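Local coordinates for NTP pyrophosphohydrolase MazG-like domain-containing protein (PDB 2Q73) that probably hydrolyses nucleoside triphosphates to monophosphates and pyrophosphate as a magnesium-dependent, all-helical MazG-type house-cleaning enzyme, at residues Q19-H22 / Y23-K26. Numbering follows the deposited sequence.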
ATOM      1  N   GLN C  19       7.893   6.971 -17.848  1.00 26.97           N
ATOM      2  CA  GLN C  19       6.627   6.742 -17.159  1.00 28.07           C
ATOM      3  C   GLN C  19       6.825   6.095 -15.807  1.00 28.16           C
ATOM      4  O   GLN C  19       6.088   5.167 -15.439  1.00 28.19           O
ATOM      5  CB  GLN C  19       5.687   5.902 -18.035  1.00 28.40           C
ATOM      6  CG  GLN C  19       5.392   6.548 -19.379  1.00 30.99           C
ATOM      7  CD  GLN C  19       4.345   5.791 -20.173  1.00 35.19           C
ATOM      8  OE1 GLN C  19       3.357   5.285 -19.601  1.00 38.61           O
ATOM      9  NE2 GLN C  19       4.550   5.695 -21.492  1.00 32.92           N
ATOM     10  N   SER C  20       7.795   6.598 -15.046  1.00 28.19           N
ATOM     11  CA  SER C  20       8.080   6.050 -13.706  1.00 29.09           C
ATOM     12  C   SER C  20       6.868   6.037 -12.766  1.00 28.80           C
ATOM     13  O   SER C  20       6.675   5.059 -12.043  1.00 29.10           O
ATOM     14  CB  SER C  20       9.250   6.780 -13.046  1.00 29.65           C
ATOM     15  OG  SER C  20       8.914   8.138 -12.860  1.00 30.30           O
ATOM     16  N   GLU C  21       6.039   7.086 -12.778  1.00 28.19           N
ATOM     17  CA  GLU C  21       4.840   7.080 -11.925  1.00 28.95           C
ATOM     18  C   GLU C  21       3.854   5.981 -12.291  1.00 28.97           C
ATOM     19  O   GLU C  21       3.230   5.391 -11.398  1.00 27.85           O
ATOM     20  CB  GLU C  21       4.099   8.419 -11.963  1.00 28.88           C
ATOM     21  CG  GLU C  21       4.568   9.454 -10.955  1.00 33.93           C
ATOM     22  CD  GLU C  21       4.456   8.979  -9.487  1.00 36.13           C
ATOM     23  OE1 GLU C  21       3.512   9.364  -8.734  1.00 37.23           O
ATOM     24  OE2 GLU C  21       5.347   8.209  -9.087  1.00 39.16           O
ATOM     25  N   HIS C  22       3.682   5.724 -13.594  1.00 28.35           N
ATOM     26  CA  HIS C  22       2.817   4.601 -14.034  1.00 28.52           C
ATOM     27  C   HIS C  22       3.136   3.339 -13.263  1.00 28.17           C
ATOM     28  O   HIS C  22       2.242   2.663 -12.736  1.00 27.75           O
ATOM     29  CB  HIS C  22       2.968   4.329 -15.540  1.00 29.06           C
ATOM     30  CG  HIS C  22       2.552   2.943 -15.950  1.00 31.18           C
ATOM     31  ND1 HIS C  22       1.242   2.603 -16.220  1.00 32.77           N
ATOM     32  CD2 HIS C  22       3.280   1.817 -16.155  1.00 34.64           C
ATOM     33  CE1 HIS C  22       1.179   1.325 -16.557  1.00 35.11           C
ATOM     34  NE2 HIS C  22       2.404   0.824 -16.528  1.00 34.98           N
ATOM     35  N   TYR C  23       4.420   3.005 -13.203  1.00 26.57           N
ATOM     36  CA  TYR C  23       4.831   1.768 -12.596  1.00 26.85           C
ATOM     37  C   TYR C  23       4.614   1.776 -11.093  1.00 26.89           C
ATOM     38  O   TYR C  23       4.285   0.736 -10.518  1.00 27.96           O
ATOM     39  CB  TYR C  23       6.273   1.444 -12.931  1.00 26.31           C
ATOM     40  CG  TYR C  23       6.483   1.159 -14.386  1.00 26.85           C
ATOM     41  CD1 TYR C  23       6.993   2.150 -15.231  1.00 28.60           C
ATOM     42  CD2 TYR C  23       6.220  -0.099 -14.920  1.00 25.29           C
ATOM     43  CE1 TYR C  23       7.227   1.913 -16.574  1.00 27.87           C
ATOM     44  CE2 TYR C  23       6.452  -0.364 -16.302  1.00 25.42           C
ATOM     45  CZ  TYR C  23       6.954   0.644 -17.107  1.00 27.28           C
ATOM     46  OH  TYR C  23       7.201   0.436 -18.446  1.00 26.98           O
ATOM     47  N   PHE C  24       4.795   2.935 -10.463  1.00 26.46           N
ATOM     48  CA  PHE C  24       4.596   3.015  -9.029  1.00 25.92           C
ATOM     49  C   PHE C  24       3.102   2.896  -8.658  1.00 26.02           C
ATOM     50  O   PHE C  24       2.752   2.137  -7.758  1.00 25.80           O
ATOM     51  CB  PHE C  24       5.190   4.324  -8.451  1.00 25.21           C
ATOM     52  CG  PHE C  24       5.075   4.392  -6.964  1.00 26.81           C
ATOM     53  CD1 PHE C  24       5.844   3.523  -6.172  1.00 25.40           C
ATOM     54  CD2 PHE C  24       4.177   5.268  -6.341  1.00 26.21           C
ATOM     55  CE1 PHE C  24       5.748   3.557  -4.767  1.00 26.36           C
ATOM     56  CE2 PHE C  24       4.060   5.302  -4.941  1.00 27.69           C
ATOM     57  CZ  PHE C  24       4.836   4.439  -4.158  1.00 26.91           C
ATOM     58  N   PHE C  25       2.229   3.631  -9.369  1.00 25.91           N
ATOM     59  CA  PHE C  25       0.774   3.449  -9.222  1.00 24.95           C
ATOM     60  C   PHE C  25       0.354   1.995  -9.401  1.00 25.97           C
ATOM     61  O   PHE C  25      -0.428   1.462  -8.608  1.00 26.13           O
ATOM     62  CB  PHE C  25       0.022   4.287 -10.250  1.00 25.60           C
ATOM     63  CG  PHE C  25       0.067   5.761  -9.999  1.00 24.42           C
ATOM     64  CD1 PHE C  25      -0.229   6.285  -8.733  1.00 24.25           C
ATOM     65  CD2 PHE C  25       0.317   6.648 -11.062  1.00 25.15           C
ATOM     66  CE1 PHE C  25      -0.217   7.682  -8.519  1.00 25.94           C
ATOM     67  CE2 PHE C  25       0.325   8.017 -10.854  1.00 25.77           C
ATOM     68  CZ  PHE C  25       0.070   8.533  -9.576  1.00 27.77           C
ATOM     69  N   LYS C  26       0.867   1.341 -10.435  1.00 25.90           N
ATOM     70  CA  LYS C  26       0.518  -0.059 -10.670  1.00 26.81           C
ATOM     71  C   LYS C  26       0.981  -0.973  -9.551  1.00 26.85           C
ATOM     72  O   LYS C  26       0.242  -1.900  -9.182  1.00 27.07           O
ATOM     73  CB  LYS C  26       1.054  -0.567 -12.027  1.00 26.30           C
ATOM     74  CG  LYS C  26       0.336  -0.029 -13.290  1.00 26.49           C
ATOM     75  CD  LYS C  26      -1.167  -0.266 -13.334  1.00 30.97           C
ATOM     76  CE  LYS C  26      -1.532  -1.753 -13.282  1.00 32.89           C
ATOM     77  NZ  LYS C  26      -3.022  -1.976 -13.305  1.00 36.94           N
TER
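The carbonyls of Ser-20, Glu-21 and His-22 accept i to i+4 bonds from the amides of Phe-24, Phe-25 and Lys-26, the straightest being Phe-25 N to Glu-21 O (2.9 Å, 171° at the hydrogen). These are the first two turns of helix 20-39, with Gln-19 at its N-cap, in the all-helical MazG fold; further along, the helix supplies the magnesium ligands Glu-30 and Glu-33. The His-22 imidazole, its CG anti to the backbone N (chi1 158°), turns its edge onto the Tyr-23 ring in a T-shaped pair, planes at 81°, with CD2 3.6 Å above the phenol plane and over its centre. Lys-26 packs CG over one imidazole face, a CH-pi contact 4.0 Å from the ring centroid, while its NZ reaches a salt bridge with Glu-29. The Tyr-23 ring rests on Ala-68 and Ile-72 of helix 55-72, and its OH is hydrogen-bonded to Asp-14 OD1. The Phe-24 and Phe-25 rings meet those of Phe-25 and Phe-24, respectively, of the second subunit, placing this end of the helix at a subunit interface. Glu-21, its chain bent at chi2, sends one carboxylate oxygen to each phenylalanine: OE2 lies 3.9 Å from Phe-24 CB and OE1 3.6 Å from Phe-25 CZ.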